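Local atomic coordinates of dopamine N-acetyltransferase-like Protein (Tribolium castaneum, PDB entry 6V3T), a protein that probably catalyses the transfer of acyl groups from acetyl-CoA and longer acyl-CoAs to the amine of serotonin and related arylalkylamines. Residues T163-Q168 / K199-Y204; H20-E25 / L124-V129. One frame throughout, in Å; residues are numbered along the deposited sequence.

Contact 1 (T163-Q168 / K199-Y204); sequences TSLFTQ and KSPHDY. With ACO (acetyl coenzyme *a), chain G.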
loop_
_atom_site.group_PDB
_atom_site.type_symbol
_atom_site.label_atom_id
_atom_site.label_comp_id
_atom_site.label_asym_id
_atom_site.label_seq_id
_atom_site.Cartn_x
_atom_site.Cartn_y
_atom_site.Cartn_z
ATOM N N THR A 163 -4.761 1.343 -5.113
ATOM C CA THR A 163 -6.150 0.839 -5.022
ATOM C C THR A 163 -7.113 2.019 -4.895
ATOM O O THR A 163 -8.226 1.940 -5.428
ATOM C CB THR A 163 -6.299 -0.063 -3.808
ATOM O OG1 THR A 163 -6.041 0.816 -2.719
ATOM C CG2 THR A 163 -5.342 -1.231 -3.810
ATOM N N SER A 164 -6.691 3.052 -4.168
ATOM C CA SER A 164 -7.422 4.334 -4.024
ATOM C C SER A 164 -7.101 5.201 -5.238
ATOM O O SER A 164 -5.932 5.250 -5.620
ATOM C CB SER A 164 -7.052 5.029 -2.748
ATOM O OG SER A 164 -7.844 6.187 -2.547
ATOM N N LEU A 165 -8.100 5.841 -5.826
ATOM C CA LEU A 165 -7.896 6.733 -6.995
ATOM C C LEU A 165 -7.277 8.064 -6.525
ATOM O O LEU A 165 -6.553 8.710 -7.320
ATOM C CB LEU A 165 -9.240 6.901 -7.705
ATOM C CG LEU A 165 -9.605 8.313 -8.139
ATOM C CD1 LEU A 165 -8.966 8.634 -9.473
ATOM C CD2 LEU A 165 -11.112 8.463 -8.226
ATOM N N PHE A 166 -7.460 8.431 -5.265
ATOM C CA PHE A 166 -6.712 9.563 -4.662
ATOM C C PHE A 166 -5.227 9.243 -4.740
ATOM O O PHE A 166 -4.449 10.110 -5.109
ATOM C CB PHE A 166 -7.134 9.804 -3.218
ATOM C CG PHE A 166 -8.626 9.878 -3.034
ATOM C CD1 PHE A 166 -9.458 10.187 -4.097
ATOM C CD2 PHE A 166 -9.201 9.649 -1.796
ATOM C CE1 PHE A 166 -10.829 10.229 -3.926
ATOM C CE2 PHE A 166 -10.574 9.707 -1.623
ATOM C CZ PHE A 166 -11.383 10.000 -2.690
ATOM N N THR A 167 -4.873 8.001 -4.426
ATOM C CA THR A 167 -3.480 7.504 -4.491
ATOM C C THR A 167 -3.015 7.485 -5.942
ATOM O O THR A 167 -1.807 7.637 -6.166
ATOM C CB THR A 167 -3.342 6.098 -3.908
ATOM O OG1 THR A 167 -3.505 6.221 -2.499
ATOM C CG2 THR A 167 -2.007 5.457 -4.217
ATOM N N GLN A 168 -3.927 7.226 -6.872
ATOM C CA GLN A 168 -3.607 7.258 -8.316
ATOM C C GLN A 168 -3.254 8.701 -8.678
ATOM O O GLN A 168 -2.256 8.912 -9.396
ATOM C CB GLN A 168 -4.766 6.729 -9.161
ATOM C CG GLN A 168 -5.023 5.242 -8.984
ATOM C CD GLN A 168 -6.365 4.814 -9.532
ATOM O OE1 GLN A 168 -6.746 5.160 -10.652
ATOM N NE2 GLN A 168 -7.090 4.036 -8.743
ATOM N N LYS A 199 -17.326 0.812 -3.836
ATOM C CA LYS A 199 -18.147 2.044 -3.964
ATOM C C LYS A 199 -17.327 3.078 -4.737
ATOM O O LYS A 199 -16.125 3.221 -4.441
ATOM C CB LYS A 199 -18.618 2.539 -2.591
ATOM C CG LYS A 199 -19.854 1.825 -2.052
ATOM C CD LYS A 199 -20.119 2.074 -0.579
ATOM C CE LYS A 199 -20.842 0.929 0.102
ATOM N NZ LYS A 199 -20.788 1.061 1.577
ATOM N N SER A 200 -17.945 3.724 -5.728
ATOM C CA SER A 200 -17.327 4.792 -6.556
ATOM C C SER A 200 -16.750 5.854 -5.625
ATOM O O SER A 200 -17.261 6.045 -4.521
ATOM C CB SER A 200 -18.312 5.380 -7.543
ATOM O OG SER A 200 -18.011 4.967 -8.875
ATOM N N PRO A 201 -15.681 6.587 -6.029
ATOM C CA PRO A 201 -15.172 6.592 -7.405
ATOM C C PRO A 201 -14.036 5.606 -7.721
ATOM O O PRO A 201 -13.387 5.782 -8.740
ATOM C CB PRO A 201 -14.640 8.031 -7.533
ATOM C CG PRO A 201 -14.187 8.411 -6.133
ATOM C CD PRO A 201 -14.917 7.495 -5.168
ATOM N N HIS A 202 -13.836 4.594 -6.870
ATOM C CA HIS A 202 -12.713 3.622 -6.954
ATOM C C HIS A 202 -13.123 2.420 -7.804
ATOM O O HIS A 202 -13.319 1.333 -7.234
ATOM C CB HIS A 202 -12.286 3.243 -5.545
ATOM C CG HIS A 202 -11.949 4.439 -4.726
ATOM N ND1 HIS A 202 -11.818 4.394 -3.380
ATOM C CD2 HIS A 202 -11.734 5.724 -5.061
ATOM C CE1 HIS A 202 -11.513 5.593 -2.910
ATOM N NE2 HIS A 202 -11.463 6.431 -3.916
ATOM N N ASP A 203 -13.247 2.623 -9.116
ATOM C CA ASP A 203 -13.829 1.635 -10.065
ATOM C C ASP A 203 -12.733 0.704 -10.595
ATOM O O ASP A 203 -13.093 -0.246 -11.328
ATOM C CB ASP A 203 -14.528 2.315 -11.251
ATOM C CG ASP A 203 -15.618 3.311 -10.887
ATOM O OD1 ASP A 203 -16.205 3.169 -9.789
ATOM O OD2 ASP A 203 -15.871 4.227 -11.712
ATOM N N TYR A 204 -11.454 0.970 -10.281
ATOM C CA TYR A 204 -10.307 0.169 -10.790
ATOM C C TYR A 204 -9.036 0.389 -9.961
ATOM O O TYR A 204 -8.885 1.434 -9.297
ATOM C CB TYR A 204 -10.071 0.481 -12.266
ATOM C CG TYR A 204 -9.998 1.949 -12.594
ATOM C CD1 TYR A 204 -11.110 2.752 -12.620
ATOM C CD2 TYR A 204 -8.804 2.548 -12.889
ATOM C CE1 TYR A 204 -11.040 4.103 -12.910
ATOM C CE2 TYR A 204 -8.715 3.893 -13.208
ATOM C CZ TYR A 204 -9.835 4.683 -13.214
ATOM O OH TYR A 204 -9.738 6.007 -13.513
HETATM N N1A ACO G . -12.252 13.431 -3.317
HETATM C C2A ACO G . -11.629 13.666 -4.479
HETATM N N3A ACO G . -10.294 13.785 -4.581
HETATM C C4A ACO G . -9.507 13.671 -3.500
HETATM C C5A ACO G . -10.122 13.422 -2.212
HETATM C C6A ACO G . -11.574 13.308 -2.176
HETATM N N6A ACO G . -12.195 13.080 -1.015
HETATM N N7A ACO G . -9.141 13.354 -1.316
HETATM C C8A ACO G . -7.980 13.552 -1.976
HETATM N N9A ACO G . -8.216 13.755 -3.271
HETATM C C1B ACO G . -7.170 13.963 -4.262
HETATM C C2B ACO G . -6.675 15.380 -4.339
HETATM O O2B ACO G . -7.375 16.117 -5.319
HETATM C C3B ACO G . -5.238 15.149 -4.729
HETATM O O3B ACO G . -5.165 14.915 -6.115
HETATM P P3B ACO G . -4.642 16.095 -7.051
HETATM O O7A ACO G . -5.358 15.872 -8.367
HETATM O O8A ACO G . -5.148 17.295 -6.267
HETATM O O9A ACO G . -3.144 15.801 -7.063
HETATM C C4B ACO G . -4.844 13.855 -4.076
HETATM O O4B ACO G . -6.057 13.204 -3.803
HETATM C C5B ACO G . -4.085 14.052 -2.804
HETATM O O5B ACO G . -4.941 14.327 -1.717
HETATM P P1A ACO G . -4.248 14.281 -0.290
HETATM O O1A ACO G . -2.792 14.638 -0.458
HETATM O O2A ACO G . -5.044 14.978 0.763
HETATM O O3A ACO G . -4.438 12.725 0.026
HETATM P P2A ACO G . -5.067 12.302 1.439
HETATM O O4A ACO G . -4.272 13.038 2.504
HETATM O O5A ACO G . -6.555 12.543 1.393
HETATM O O6A ACO G . -4.846 10.673 1.301
HETATM C CBP ACO G . -5.955 8.406 1.514
HETATM C CCP ACO G . -5.452 9.694 2.183
HETATM C CDP ACO G . -5.108 8.138 0.280
HETATM C CEP ACO G . -7.406 8.664 1.161
HETATM C CAP ACO G . -5.927 7.153 2.465
HETATM O OAP ACO G . -6.979 7.283 3.430
HETATM C C9P ACO G . -6.071 5.719 1.835
HETATM O O9P ACO G . -7.167 5.158 1.783
HETATM N N8P ACO G . -4.948 5.088 1.363
HETATM C C7P ACO G . -4.931 3.784 0.692
HETATM C C6P ACO G . -4.160 3.742 -0.645
HETATM C C5P ACO G . -3.231 2.553 -0.818
HETATM O O5P ACO G . -2.036 2.701 -0.952
HETATM N N4P ACO G . -3.789 1.344 -0.859
HETATM C C3P ACO G . -3.055 0.105 -1.195
HETATM C C2P ACO G . -3.038 -1.023 -0.143
HETATM S S1P ACO G . -4.089 -2.404 -0.543
HETATM C C ACO G . -4.493 -3.075 0.959
HETATM O O ACO G . -3.681 -3.104 1.872
HETATM C CH3 ACO G . -5.850 -3.666 1.207
#
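Leu165 and His202 bring the two backbones nearest, CA to CA 5.7 Å, where the start of helix 165-174 meets the irregular loop that leads into strand 204-211. This is the stretch after strand 157-162 of the GNAT fold, and its other side lines the acetyl-CoA pocket. The contact is carried by rings and apolar groups. His202, at the centre of an inverse gamma turn, sends its imidazole edge onto Phe166 in a T-shaped (edge-to-face) pair: NE2 sits above the rim of one phenyl face, 3.8 Å from Phe166 CZ, with the planes 81° apart. The opposite face of the phenyl receives the cofactor's adenine, whose C5A lies over the ring centre 3.5 Å above the plane. The CG of Phe166 lies beside its own backbone N, anti to the carbonyl carbon (chi1 -49°), and the ring is held between base and imidazole. One face of the His202 ring meets the backbone of the other segment at Ser164 CA and Leu165 N. Next to it Leu165 crosses Pro201 at about a right angle, CD2 against Pro201 CB at 3.6 Å; a cis peptide bond precedes this proline. Thr163 turns to the pocket instead, where OG1 is hydrogen-bonded to Glu25 OE2 and CG2 rests 3.7 Å from the thioester S1P. At the far end, Gln168 carries its amide obliquely across Tyr204: OE1 lies 3.5 Å from Tyr204 CE2, while NE2 makes a weak hydrogen bond of 3.2 Å to the backbone O of Tyr204, bent to 131° at the hydrogen.

Contact 2 (H20-E25 / L124-V129); sequences HNFPDE and LRILSV. With ACO (acetyl coenzyme *a), chain G.
In the pantetheine channel of the acetyl-CoA site, Phe22 of the loop between helices 11-19 and 26-31 packs on Ile126 of strand 120-129. Ile126 points its CG2 methyl at the middle of the phenyl ring, a CH-pi contact of 4.2 Å to the centroid and only 12° off the ring normal. Its other branch reaches the rim, CD1 lying 3.9 Å from Phe22 CE2. The opposite face of the ring is met by CB of Glu25, offset toward the rim. Phe22 CG is anti to the backbone N (chi1 -169°); at the far edge of the ring the acetyl carbonyl oxygen lies in the ring plane, 3.7 Å from Phe22 CE2. Farther along the strand, Ser128 OG lies 3.8 Å from CB of Asn21 in the loop. The two oxygens have partners outside the segments: Ser128 OG bonds to His17, and Asn21 OD1 to Ser131. The pantetheine arm passes between Glu25 and the strand, and its N8P gives a weak hydrogen bond to Leu127 O, 2.7 Å long but bent to 127° at the hydrogen. Val129 CG2 continues this lining up to the phosphate oxygen O4A. Glu25 caps helix 26-31 through OE1 and the N of Asn28; that same OE1 lies close to the acetyl methyl carbon CH3. The strand carries a classic beta bulge, Arg125 and Ile126 sharing Leu72 as their partner on the neighbouring strand. A bulged fourth strand whose backbone carbonyl receives a pantetheine amide is characteristic of the cofactor site of GNAT acetyltransferases.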
loop_
_atom_site.group_PDB
_atom_site.type_symbol
_atom_site.label_atom_id
_atom_site.label_comp_id
_atom_site.label_asym_id
_atom_site.label_seq_id
_atom_site.Cartn_x
_atom_site.Cartn_y
_atom_site.Cartn_z
ATOM N N HIS A 20 -7.297 2.633 13.503
ATOM C CA HIS A 20 -8.334 3.695 13.640
ATOM C C HIS A 20 -8.617 4.404 12.301
ATOM O O HIS A 20 -9.528 5.258 12.291
ATOM C CB HIS A 20 -7.943 4.701 14.745
ATOM C CG HIS A 20 -8.368 4.318 16.127
ATOM N ND1 HIS A 20 -9.323 3.344 16.383
ATOM C CD2 HIS A 20 -7.999 4.801 17.334
ATOM C CE1 HIS A 20 -9.500 3.234 17.684
ATOM N NE2 HIS A 20 -8.717 4.127 18.286
ATOM N N ASN A 21 -7.908 4.072 11.211
ATOM C CA ASN A 21 -7.934 4.874 9.949
ATOM C C ASN A 21 -7.940 3.994 8.697
ATOM O O ASN A 21 -8.773 4.212 7.813
ATOM C CB ASN A 21 -6.735 5.811 9.862
ATOM C CG ASN A 21 -6.845 6.933 10.861
ATOM O OD1 ASN A 21 -7.928 7.471 11.052
ATOM N ND2 ASN A 21 -5.748 7.278 11.513
ATOM N N PHE A 22 -7.003 3.061 8.604
ATOM C CA PHE A 22 -6.674 2.374 7.339
ATOM C C PHE A 22 -7.797 1.433 6.892
ATOM O O PHE A 22 -7.835 1.201 5.702
ATOM C CB PHE A 22 -5.318 1.661 7.391
ATOM C CG PHE A 22 -4.877 1.194 6.025
ATOM C CD1 PHE A 22 -4.721 2.090 4.990
ATOM C CD2 PHE A 22 -4.676 -0.141 5.743
ATOM C CE1 PHE A 22 -4.308 1.674 3.737
ATOM C CE2 PHE A 22 -4.282 -0.556 4.480
ATOM C CZ PHE A 22 -4.112 0.349 3.472
ATOM N N PRO A 23 -8.694 0.867 7.767
ATOM C CA PRO A 23 -9.847 0.035 7.355
ATOM C C PRO A 23 -10.811 0.513 6.248
ATOM O O PRO A 23 -11.400 -0.331 5.570
ATOM C CB PRO A 23 -10.678 -0.063 8.655
ATOM C CG PRO A 23 -9.644 -0.044 9.754
ATOM C CD PRO A 23 -8.576 0.901 9.238
ATOM N N ASP A 24 -10.957 1.828 6.057
ATOM C CA ASP A 24 -11.828 2.405 4.989
ATOM C C ASP A 24 -11.050 2.488 3.669
ATOM O O ASP A 24 -11.472 3.232 2.774
ATOM C CB ASP A 24 -12.457 3.750 5.390
ATOM C CG ASP A 24 -11.594 4.641 6.265
ATOM O OD1 ASP A 24 -10.370 4.395 6.316
ATOM O OD2 ASP A 24 -12.156 5.573 6.898
ATOM N N GLU A 25 -9.990 1.700 3.525
ATOM C CA GLU A 25 -9.274 1.537 2.244
ATOM C C GLU A 25 -10.253 0.895 1.267
ATOM O O GLU A 25 -10.968 -0.019 1.633
ATOM C CB GLU A 25 -8.006 0.726 2.491
ATOM C CG GLU A 25 -7.078 0.662 1.301
ATOM C CD GLU A 25 -7.326 -0.515 0.383
ATOM O OE1 GLU A 25 -7.969 -1.472 0.836
ATOM O OE2 GLU A 25 -6.884 -0.465 -0.776
ATOM N N LEU A 124 6.008 1.655 -2.198
ATOM C CA LEU A 124 5.053 2.368 -1.312
ATOM C C LEU A 124 3.860 1.438 -1.153
ATOM O O LEU A 124 3.055 1.361 -2.092
ATOM C CB LEU A 124 4.635 3.717 -1.901
ATOM C CG LEU A 124 4.350 4.806 -0.864
ATOM C CD1 LEU A 124 3.880 6.069 -1.514
ATOM C CD2 LEU A 124 3.323 4.398 0.150
ATOM N N ARG A 125 3.808 0.714 -0.038
ATOM C CA ARG A 125 2.864 -0.407 0.160
ATOM C C ARG A 125 1.605 0.092 0.845
ATOM O O ARG A 125 0.505 -0.331 0.427
ATOM C CB ARG A 125 3.503 -1.506 1.003
ATOM C CG ARG A 125 4.737 -2.099 0.352
ATOM C CD ARG A 125 5.283 -3.264 1.140
ATOM N NE ARG A 125 6.186 -4.041 0.315
ATOM C CZ ARG A 125 7.103 -4.874 0.776
ATOM N NH1 ARG A 125 7.268 -5.049 2.081
ATOM N NH2 ARG A 125 7.857 -5.529 -0.084
ATOM N N ILE A 126 1.764 0.920 1.875
ATOM C CA ILE A 126 0.615 1.399 2.695
ATOM C C ILE A 126 0.714 2.911 2.889
ATOM O O ILE A 126 1.731 3.391 3.401
ATOM C CB ILE A 126 0.534 0.632 4.022
ATOM C CG1 ILE A 126 0.083 -0.812 3.774
ATOM C CG2 ILE A 126 -0.380 1.366 4.997
ATOM C CD1 ILE A 126 -0.557 -1.483 4.959
ATOM N N LEU A 127 -0.345 3.622 2.515
ATOM C CA LEU A 127 -0.437 5.098 2.593
ATOM C C LEU A 127 -1.647 5.471 3.452
ATOM O O LEU A 127 -2.785 5.305 2.964
ATOM C CB LEU A 127 -0.567 5.631 1.165
ATOM C CG LEU A 127 -0.287 7.117 0.982
ATOM C CD1 LEU A 127 0.895 7.556 1.835
ATOM C CD2 LEU A 127 -0.046 7.438 -0.484
ATOM N N SER A 128 -1.411 5.916 4.690
ATOM C CA SER A 128 -2.470 6.311 5.659
ATOM C C SER A 128 -2.328 7.783 6.065
ATOM O O SER A 128 -1.230 8.185 6.510
ATOM C CB SER A 128 -2.470 5.436 6.876
ATOM O OG SER A 128 -3.507 5.832 7.766
ATOM N N VAL A 129 -3.424 8.529 5.931
ATOM C CA VAL A 129 -3.611 9.896 6.488
ATOM C C VAL A 129 -4.835 9.827 7.387
ATOM O O VAL A 129 -5.856 9.381 6.879
ATOM C CB VAL A 129 -3.822 10.920 5.363
ATOM C CG1 VAL A 129 -4.008 12.328 5.898
ATOM C CG2 VAL A 129 -2.693 10.861 4.361
HETATM N N1A ACO G . -12.252 13.431 -3.317
HETATM C C2A ACO G . -11.629 13.666 -4.479
HETATM N N3A ACO G . -10.294 13.785 -4.581
HETATM C C4A ACO G . -9.507 13.671 -3.500
HETATM C C5A ACO G . -10.122 13.422 -2.212
HETATM C C6A ACO G . -11.574 13.308 -2.176
HETATM N N6A ACO G . -12.195 13.080 -1.015
HETATM N N7A ACO G . -9.141 13.354 -1.316
HETATM C C8A ACO G . -7.980 13.552 -1.976
HETATM N N9A ACO G . -8.216 13.755 -3.271
HETATM C C1B ACO G . -7.170 13.963 -4.262
HETATM C C2B ACO G . -6.675 15.380 -4.339
HETATM O O2B ACO G . -7.375 16.117 -5.319
HETATM C C3B ACO G . -5.238 15.149 -4.729
HETATM O O3B ACO G . -5.165 14.915 -6.115
HETATM P P3B ACO G . -4.642 16.095 -7.051
HETATM O O7A ACO G . -5.358 15.872 -8.367
HETATM O O8A ACO G . -5.148 17.295 -6.267
HETATM O O9A ACO G . -3.144 15.801 -7.063
HETATM C C4B ACO G . -4.844 13.855 -4.076
HETATM O O4B ACO G . -6.057 13.204 -3.803
HETATM C C5B ACO G . -4.085 14.052 -2.804
HETATM O O5B ACO G . -4.941 14.327 -1.717
HETATM P P1A ACO G . -4.248 14.281 -0.290
HETATM O O1A ACO G . -2.792 14.638 -0.458
HETATM O O2A ACO G . -5.044 14.978 0.763
HETATM O O3A ACO G . -4.438 12.725 0.026
HETATM P P2A ACO G . -5.067 12.302 1.439
HETATM O O4A ACO G . -4.272 13.038 2.504
HETATM O O5A ACO G . -6.555 12.543 1.393
HETATM O O6A ACO G . -4.846 10.673 1.301
HETATM C CBP ACO G . -5.955 8.406 1.514
HETATM C CCP ACO G . -5.452 9.694 2.183
HETATM C CDP ACO G . -5.108 8.138 0.280
HETATM C CEP ACO G . -7.406 8.664 1.161
HETATM C CAP ACO G . -5.927 7.153 2.465
HETATM O OAP ACO G . -6.979 7.283 3.430
HETATM C C9P ACO G . -6.071 5.719 1.835
HETATM O O9P ACO G . -7.167 5.158 1.783
HETATM N N8P ACO G . -4.948 5.088 1.363
HETATM C C7P ACO G . -4.931 3.784 0.692
HETATM C C6P ACO G . -4.160 3.742 -0.645
HETATM C C5P ACO G . -3.231 2.553 -0.818
HETATM O O5P ACO G . -2.036 2.701 -0.952
HETATM N N4P ACO G . -3.789 1.344 -0.859
HETATM C C3P ACO G . -3.055 0.105 -1.195
HETATM C C2P ACO G . -3.038 -1.023 -0.143
HETATM S S1P ACO G . -4.089 -2.404 -0.543
HETATM C C ACO G . -4.493 -3.075 0.959
HETATM O O ACO G . -3.681 -3.104 1.872
HETATM C CH3 ACO G . -5.850 -3.666 1.207
#

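How the contacts relate
From the N terminus, the chain passes through 20-25, then helices and the antiparallel strands of the sheet before strand 120-129 returns to it; contact 2 closes that loop of 98 residues. Contact 1 opens only later, after helix 138-152 and strand 157-162, and closes a shorter loop of 30 residues that holds the rest of helix 165-174 and strand 177-183. The two are in series, neither nested nor crossed. Contact 2 joins the loop between helices 11-19 and 26-31 to the central strand 120-129, and contact 1 joins helix 165-174 to the lead-in of strand 204-211. They meet beside the cofactor at the Thr163-Glu25 pair, and Leu127 packs loosely on Thr167.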